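Local coordinates for putative molybdenum carrier protein (Syntrophus aciditrophicus SB, PDB 3IMK) that is of unknown function but may carry molybdenum, and belongs to the circularly permuted YpsA family of the Rossmann-like SLOG clan, at residues Ile12-Asp20 with Tyr63-Ser74; Gly76-Ile84 with Asp142-Leu153. All coordinates share one frame; numbering follows the deposited sequence. Where two conformers were deposited one is given.

Contact 1 (Ile12-Asp20 with Tyr63-Ser74); sequences ISGGQTGAD and YSKRTEKNVLDS
Arg-66 reaches from helix 63-72 to the glycine-rich turn after strand 10-12, where its NE donates to Gly-14 O at 3.0 Å and 157°, tilted modestly from the carbonyl plane. CG lies between the backbone N and the carbonyl carbon (chi1 73°), and a bend at chi2 turns the guanidinium edge to Gly-14 O. Gly-14 O also accepts from a water, which in turn accepts from Arg-66 NH2 at 2.8 Å, while a second water takes another NH2 bond at 3.1 Å. Asp-20 OD2 stands over one face of the Arg-66 guanidinium, 4.4 Å from its NH2, beyond a salt bridge; it instead accepts Gln-16 N. Gln-16 NE2 gives a weak bond to Tyr-63 OH, and OE1 accepts Thr-17 N and Glu-45 N. Asn-70 ND2 packs 3.3 Å from Gly-14 CA, and its OD1 accepts from Trp-37 N. Ile-12 CD1 sits 3.6 Å from Asn-70 O, the carbonyl to which Ser-74 OG donates. The turn, whose Gly-18 N binds a sulfonate oxygen of a buffer molecule, is consistent with the ligand-binding loop of Rossmann-like SLOG proteins. Ile-12 pairs with strand 131-135, and helix 87-98 flanks helix 63-72.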
# COMPACT_ATOMS: atom_id res chain seq x y z
N ILE A 12 6.09 -1.54 1.49
CA ILE A 12 6.04 -2.42 0.35
C ILE A 12 4.74 -2.26 -0.45
O ILE A 12 3.74 -1.80 0.08
CB ILE A 12 6.26 -3.91 0.73
CG1 ILE A 12 5.08 -4.54 1.47
CG2 ILE A 12 7.55 -4.08 1.57
CD1 ILE A 12 5.21 -6.11 1.61
N SER A 13 4.77 -2.70 -1.71
CA SER A 13 3.55 -2.80 -2.48
C SER A 13 3.77 -3.77 -3.65
O SER A 13 4.86 -4.26 -3.86
CB SER A 13 3.14 -1.45 -3.03
OG SER A 13 3.90 -1.10 -4.20
N GLY A 14 2.71 -3.98 -4.40
CA GLY A 14 2.71 -4.92 -5.51
C GLY A 14 3.09 -4.30 -6.84
O GLY A 14 2.98 -4.96 -7.85
N GLY A 15 3.56 -3.06 -6.83
CA GLY A 15 4.13 -2.44 -8.04
C GLY A 15 3.10 -1.95 -9.05
O GLY A 15 3.52 -1.41 -10.08
N GLN A 16 1.81 -2.15 -8.83
CA GLN A 16 0.78 -1.75 -9.82
C GLN A 16 0.83 -0.22 -9.97
O GLN A 16 1.26 0.49 -9.07
CB GLN A 16 -0.60 -2.21 -9.33
CG GLN A 16 -1.80 -2.00 -10.23
CD GLN A 16 -1.61 -2.66 -11.61
OE1 GLN A 16 -0.84 -2.15 -12.43
NE2 GLN A 16 -2.28 -3.81 -11.86
N THR A 17 0.26 0.29 -11.06
CA THR A 17 0.02 1.73 -11.13
C THR A 17 -1.00 2.10 -10.04
O THR A 17 -1.66 1.27 -9.41
CB THR A 17 -0.61 2.11 -12.49
OG1 THR A 17 -1.85 1.42 -12.58
CG2 THR A 17 0.32 1.69 -13.66
N GLY A 18 -1.13 3.41 -9.78
CA GLY A 18 -2.06 3.86 -8.78
C GLY A 18 -1.52 3.88 -7.37
O GLY A 18 -0.43 4.34 -7.14
N ALA A 19 -2.26 3.30 -6.43
CA ALA A 19 -1.83 3.30 -5.04
C ALA A 19 -0.47 2.63 -4.83
O ALA A 19 0.39 3.16 -4.10
CB ALA A 19 -2.90 2.58 -4.14
N ASP A 20 -0.27 1.44 -5.42
CA ASP A 20 1.00 0.72 -5.19
C ASP A 20 2.20 1.61 -5.60
O ASP A 20 3.27 1.59 -4.94
CB ASP A 20 1.08 -0.55 -6.05
CG ASP A 20 0.28 -1.74 -5.56
OD1 ASP A 20 -0.40 -1.68 -4.53
OD2 ASP A 20 0.39 -2.76 -6.29
N TYR A 63 -1.69 -12.08 -10.63
CA TYR A 63 -1.91 -10.96 -9.74
C TYR A 63 -2.33 -11.34 -8.31
O TYR A 63 -1.77 -10.81 -7.35
CB TYR A 63 -2.98 -10.01 -10.33
CG TYR A 63 -2.52 -9.00 -11.37
CD1 TYR A 63 -1.24 -8.43 -11.34
CD2 TYR A 63 -3.45 -8.49 -12.28
CE1 TYR A 63 -0.87 -7.43 -12.28
CE2 TYR A 63 -3.07 -7.54 -13.23
CZ TYR A 63 -1.78 -6.98 -13.19
OH TYR A 63 -1.41 -6.00 -14.08
N SER A 64 -3.32 -12.20 -8.17
CA SER A 64 -3.83 -12.55 -6.85
C SER A 64 -2.72 -13.09 -5.93
O SER A 64 -2.69 -12.74 -4.72
CB SER A 64 -4.99 -13.51 -6.96
OG SER A 64 -6.10 -12.83 -7.55
N LYS A 65 -1.82 -13.91 -6.46
CA LYS A 65 -0.78 -14.53 -5.66
C LYS A 65 0.20 -13.48 -5.14
O LYS A 65 0.71 -13.59 -4.01
CB LYS A 65 -0.11 -15.67 -6.42
CG LYS A 65 -1.03 -16.83 -6.58
CD LYS A 65 -0.49 -17.89 -7.49
CE LYS A 65 -1.54 -19.02 -7.67
NZ LYS A 65 -1.09 -20.05 -8.68
N ARG A 66 0.54 -12.47 -5.97
CA ARG A 66 1.47 -11.42 -5.45
C ARG A 66 0.76 -10.54 -4.41
O ARG A 66 1.38 -10.12 -3.45
CB ARG A 66 2.17 -10.62 -6.58
CG ARG A 66 1.34 -9.62 -7.35
CD ARG A 66 1.27 -8.20 -6.68
NE ARG A 66 0.96 -7.17 -7.68
CZ ARG A 66 -0.23 -6.96 -8.24
NH1 ARG A 66 -1.30 -7.64 -7.87
NH2 ARG A 66 -0.37 -6.00 -9.16
N THR A 67 -0.52 -10.24 -4.60
CA THR A 67 -1.28 -9.47 -3.59
C THR A 67 -1.32 -10.21 -2.28
O THR A 67 -1.04 -9.61 -1.25
CB THR A 67 -2.70 -9.23 -4.18
OG1 THR A 67 -2.53 -8.43 -5.36
CG2 THR A 67 -3.64 -8.60 -3.20
N GLU A 68 -1.56 -11.51 -2.34
CA GLU A 68 -1.57 -12.32 -1.13
C GLU A 68 -0.21 -12.27 -0.41
O GLU A 68 -0.16 -12.17 0.81
CB GLU A 68 -1.92 -13.78 -1.47
CG GLU A 68 -2.04 -14.74 -0.26
CD GLU A 68 -2.31 -16.17 -0.69
OE1 GLU A 68 -1.81 -16.63 -1.74
OE2 GLU A 68 -3.09 -16.85 0.02
N LYS A 69 0.87 -12.40 -1.19
CA LYS A 69 2.26 -12.44 -0.65
C LYS A 69 2.59 -11.11 0.07
O LYS A 69 3.21 -11.14 1.15
CB LYS A 69 3.29 -12.76 -1.77
CG LYS A 69 4.71 -13.07 -1.25
CD LYS A 69 4.78 -14.50 -0.74
CE LYS A 69 6.18 -14.84 -0.26
NZ LYS A 69 6.29 -16.28 0.21
N ASN A 70 2.18 -9.98 -0.50
CA ASN A 70 2.47 -8.69 0.18
C ASN A 70 1.72 -8.56 1.51
O ASN A 70 2.24 -8.02 2.47
CB ASN A 70 2.24 -7.52 -0.74
CG ASN A 70 3.26 -7.47 -1.86
OD1 ASN A 70 4.44 -7.74 -1.63
ND2 ASN A 70 2.79 -7.18 -3.08
N VAL A 71 0.51 -9.10 1.58
CA VAL A 71 -0.24 -9.14 2.86
C VAL A 71 0.48 -9.99 3.89
O VAL A 71 0.55 -9.63 5.08
CB VAL A 71 -1.72 -9.62 2.63
CG1 VAL A 71 -2.46 -9.94 3.96
CG2 VAL A 71 -2.54 -8.60 1.83
N LEU A 72 1.01 -11.12 3.45
CA LEU A 72 1.65 -12.07 4.36
C LEU A 72 3.03 -11.59 4.80
O LEU A 72 3.45 -11.90 5.92
CB LEU A 72 1.77 -13.44 3.72
CG LEU A 72 0.48 -14.23 3.65
CD1 LEU A 72 0.59 -15.44 2.69
CD2 LEU A 72 0.07 -14.70 5.05
N ASP A 73 3.75 -10.87 3.93
CA ASP A 73 5.13 -10.52 4.19
C ASP A 73 5.27 -9.06 4.70
O ASP A 73 6.25 -8.37 4.33
CB ASP A 73 5.92 -10.73 2.90
CG ASP A 73 7.40 -10.98 3.10
OD1 ASP A 73 7.85 -11.20 4.25
OD2 ASP A 73 8.15 -10.94 2.08
N SER A 74 4.31 -8.61 5.51
CA SER A 74 4.34 -7.29 6.15
C SER A 74 3.68 -7.37 7.48
O SER A 74 3.05 -8.39 7.83
CB SER A 74 3.64 -6.26 5.27
OG SER A 74 2.32 -6.64 4.92
O HOH W 1 1.93 -5.13 -10.55
O HOH W 2 -3.47 -6.00 -9.53

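Contact 2 (Gly76-Ile84 with Asp142-Leu153); sequences GTLIISHGI and DPEIYQATMDLL
In the Rossmann-like parallel sheet of this SLOG-family protein, strand 76-81 is covered by the C-terminal helix 145-157, and the turn leading into that helix meets the C-terminal end of the strand through a histidine-carboxylate bond. His-82 ND1 donates to Asp-142 OD2 at 2.6 Å and 171°, almost straight. The oxygen lies in the ring plane and uses its syn lone pair, although ring and carboxylate planes are turned 60° apart. With CG anti to the backbone N (chi1 -178°), the Asp-142 carboxylate can serve both segments: OD2 faces the imidazole, while OD1 is met from above its plane by Glu-144 N in a capping bond at 2.9 Å. A water that accepts from His-82 N also lies within hydrogen-bonding distance of Asp-142 OD2. Glu-144 OE1 lies over one face of the ring, offset toward the rim. Ala-148 CB approaches His-82 CE1 obliquely at 3.8 Å.

Farther back along the strand the contact becomes apolar. Ile-80 CD1 touches Thr-149 CG2 at 3.7 Å and meets Leu-152 CD2 tip to tip, while its CG2 packs on Ile-145 CD1 at 3.9 Å. Ile-145 CD1 also covers Ile-80 O, a buried carbonyl with no polar partner in the model. Thr-149 turns its hydroxyl back to Ile-145 O, which also accepts Thr-149 N from the opposite face. The strand runs between 131-135 and 103-107; the helix lies between helix 19-29, touched by Thr-149 and Leu-153, and helix 113-126, which Leu-152 meets.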
# COMPACT_ATOMS: atom_id res chain seq x y z
N GLY A 76 1.27 -5.13 8.49
CA GLY A 76 -0.09 -4.71 8.31
C GLY A 76 -0.26 -4.17 6.92
O GLY A 76 0.71 -3.83 6.27
N THR A 77 -1.51 -3.98 6.49
CA THR A 77 -1.88 -3.49 5.17
C THR A 77 -2.83 -2.30 5.26
O THR A 77 -3.89 -2.36 5.90
CB THR A 77 -2.51 -4.64 4.33
OG1 THR A 77 -1.56 -5.68 4.09
CG2 THR A 77 -3.00 -4.14 2.98
N LEU A 78 -2.40 -1.22 4.62
CA LEU A 78 -3.17 -0.00 4.47
C LEU A 78 -3.76 -0.04 3.06
O LEU A 78 -2.98 -0.16 2.10
CB LEU A 78 -2.28 1.22 4.63
CG LEU A 78 -2.88 2.59 4.26
CD1 LEU A 78 -4.10 2.92 5.16
CD2 LEU A 78 -1.82 3.68 4.43
N ILE A 79 -5.09 0.06 2.90
CA ILE A 79 -5.76 0.03 1.59
C ILE A 79 -6.38 1.43 1.39
O ILE A 79 -7.14 1.89 2.23
CB ILE A 79 -6.86 -1.06 1.46
CG1 ILE A 79 -6.31 -2.42 1.93
CG2 ILE A 79 -7.32 -1.11 0.01
CD1 ILE A 79 -7.32 -3.57 1.97
N ILE A 80 -6.04 2.10 0.31
CA ILE A 80 -6.52 3.44 0.01
C ILE A 80 -7.39 3.40 -1.25
O ILE A 80 -6.96 2.88 -2.27
CB ILE A 80 -5.32 4.40 -0.19
CG1 ILE A 80 -4.33 4.30 0.98
CG2 ILE A 80 -5.85 5.84 -0.38
CD1 ILE A 80 -2.93 4.93 0.70
N SER A 81 -8.59 4.00 -1.20
CA SER A 81 -9.50 4.05 -2.33
C SER A 81 -10.34 5.31 -2.29
O SER A 81 -10.33 6.06 -1.29
CB SER A 81 -10.45 2.86 -2.30
OG SER A 81 -11.41 2.99 -1.29
N HIS A 82 -11.08 5.49 -3.37
CA HIS A 82 -12.26 6.35 -3.41
C HIS A 82 -13.46 5.46 -3.62
O HIS A 82 -13.61 4.89 -4.71
CB HIS A 82 -12.17 7.42 -4.51
CG HIS A 82 -11.05 8.39 -4.32
ND1 HIS A 82 -9.92 8.37 -5.12
CD2 HIS A 82 -10.88 9.42 -3.45
CE1 HIS A 82 -9.12 9.35 -4.75
NE2 HIS A 82 -9.66 9.99 -3.73
N GLY A 83 -14.23 5.26 -2.56
CA GLY A 83 -15.39 4.39 -2.62
C GLY A 83 -15.13 2.98 -2.06
O GLY A 83 -14.01 2.63 -1.66
N ILE A 84 -16.18 2.16 -2.08
CA ILE A 84 -16.10 0.80 -1.58
C ILE A 84 -15.10 -0.00 -2.37
O ILE A 84 -14.93 0.18 -3.59
CB ILE A 84 -17.48 0.12 -1.58
CG1 ILE A 84 -18.05 0.07 -3.00
CG2 ILE A 84 -18.37 0.86 -0.56
CD1 ILE A 84 -17.96 -1.30 -3.64
N ASP A 142 -8.88 4.45 -11.25
CA ASP A 142 -9.06 5.67 -10.48
C ASP A 142 -7.92 6.62 -10.83
O ASP A 142 -6.81 6.48 -10.29
CB ASP A 142 -9.11 5.36 -8.99
CG ASP A 142 -9.34 6.61 -8.14
OD1 ASP A 142 -9.35 7.71 -8.72
OD2 ASP A 142 -9.56 6.46 -6.92
N PRO A 143 -8.19 7.60 -11.69
CA PRO A 143 -7.17 8.55 -12.11
C PRO A 143 -6.65 9.46 -11.00
O PRO A 143 -5.62 10.06 -11.19
CB PRO A 143 -7.87 9.39 -13.19
CG PRO A 143 -9.01 8.56 -13.63
CD PRO A 143 -9.46 7.83 -12.39
N GLU A 144 -7.34 9.54 -9.86
CA GLU A 144 -6.95 10.39 -8.74
C GLU A 144 -6.22 9.60 -7.66
O GLU A 144 -5.73 10.23 -6.69
CB GLU A 144 -8.18 11.09 -8.10
CG GLU A 144 -8.89 12.08 -9.03
CD GLU A 144 -10.11 12.78 -8.39
OE1 GLU A 144 -10.68 12.24 -7.41
OE2 GLU A 144 -10.50 13.86 -8.89
N ILE A 145 -6.15 8.28 -7.74
CA ILE A 145 -5.61 7.53 -6.61
C ILE A 145 -4.10 7.68 -6.38
O ILE A 145 -3.66 7.70 -5.24
CB ILE A 145 -6.03 6.04 -6.65
CG1 ILE A 145 -5.86 5.41 -5.26
CG2 ILE A 145 -5.23 5.26 -7.71
CD1 ILE A 145 -6.69 5.99 -4.20
N TYR A 146 -3.32 7.86 -7.45
CA TYR A 146 -1.87 8.02 -7.28
C TYR A 146 -1.58 9.27 -6.45
O TYR A 146 -0.90 9.22 -5.44
CB TYR A 146 -1.18 8.11 -8.66
CG TYR A 146 0.30 8.40 -8.53
CD1 TYR A 146 0.77 9.70 -8.45
CD2 TYR A 146 1.23 7.36 -8.47
CE1 TYR A 146 2.12 9.96 -8.28
CE2 TYR A 146 2.56 7.60 -8.29
CZ TYR A 146 3.01 8.92 -8.23
OH TYR A 146 4.35 9.18 -8.05
N GLN A 147 -2.12 10.40 -6.88
CA GLN A 147 -1.80 11.65 -6.18
C GLN A 147 -2.45 11.71 -4.79
O GLN A 147 -1.89 12.30 -3.87
CB GLN A 147 -2.18 12.89 -6.98
CG GLN A 147 -1.56 14.19 -6.43
CD GLN A 147 -0.04 14.14 -6.39
OE1 GLN A 147 0.59 13.76 -7.39
NE2 GLN A 147 0.57 14.47 -5.25
N ALA A 148 -3.64 11.14 -4.66
CA ALA A 148 -4.28 11.12 -3.37
C ALA A 148 -3.44 10.33 -2.36
O ALA A 148 -3.32 10.72 -1.17
CB ALA A 148 -5.67 10.49 -3.49
N THR A 149 -2.90 9.19 -2.83
CA THR A 149 -2.00 8.37 -2.01
C THR A 149 -0.75 9.17 -1.60
O THR A 149 -0.36 9.17 -0.44
CB THR A 149 -1.67 7.06 -2.74
OG1 THR A 149 -2.89 6.33 -2.87
CG2 THR A 149 -0.69 6.23 -1.91
N MSE A 150 -0.11 9.83 -2.58
CA MSE A 150 1.05 10.68 -2.26
C MSE A 150 0.70 11.72 -1.19
O MSE A 150 1.46 11.92 -0.25
CB MSE A 150 1.63 11.37 -3.51
CG MSE A 150 2.15 10.41 -4.59
SE MSE A 150 3.78 9.57 -4.06
CE MSE A 150 5.08 11.03 -4.09
N ASP A 151 -0.43 12.40 -1.38
CA ASP A 151 -0.81 13.51 -0.53
C ASP A 151 -1.11 12.98 0.88
O ASP A 151 -0.72 13.59 1.87
CB ASP A 151 -2.04 14.23 -1.09
CG ASP A 151 -1.79 14.99 -2.37
OD1 ASP A 151 -0.62 15.21 -2.72
OD2 ASP A 151 -2.81 15.39 -3.03
N LEU A 152 -1.78 11.83 0.96
CA LEU A 152 -2.09 11.21 2.25
C LEU A 152 -0.80 10.83 3.01
O LEU A 152 -0.65 11.08 4.21
CB LEU A 152 -2.99 9.97 2.04
CG LEU A 152 -3.33 9.15 3.28
CD1 LEU A 152 -3.99 10.02 4.35
CD2 LEU A 152 -4.26 8.01 2.85
N LEU A 153 0.10 10.15 2.31
CA LEU A 153 1.35 9.72 2.95
C LEU A 153 2.18 10.92 3.40
O LEU A 153 2.86 10.86 4.45
CB LEU A 153 2.12 8.76 2.03
CG LEU A 153 1.44 7.41 1.78
CD1 LEU A 153 2.23 6.59 0.73
CD2 LEU A 153 1.21 6.63 3.05
O HOH W 3 -10.58 4.10 -5.85

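Both contacts are largely buried, their centres about 14 Å apart on opposite sides of the chain's centre. They share no segment, but helix 63-72 of contact 1 is followed, after a short turn, by strand 76-81 of contact 2. Contact 1 is mainly polar: a glycine-rich turn is held by an arginine, an amide and waters, with little apolar packing beyond one isoleucine. Contact 2 has an aliphatic interior between sheet and helix, and confines its polar chemistry to the end of the strand, around a partly exposed histidine. The two meet where Gly-18 CA packs on Ile-145 CG2 at 3.6 Å, placing the start of helix 19-29 against that of helix 145-157; Val-71 also touches Thr-77.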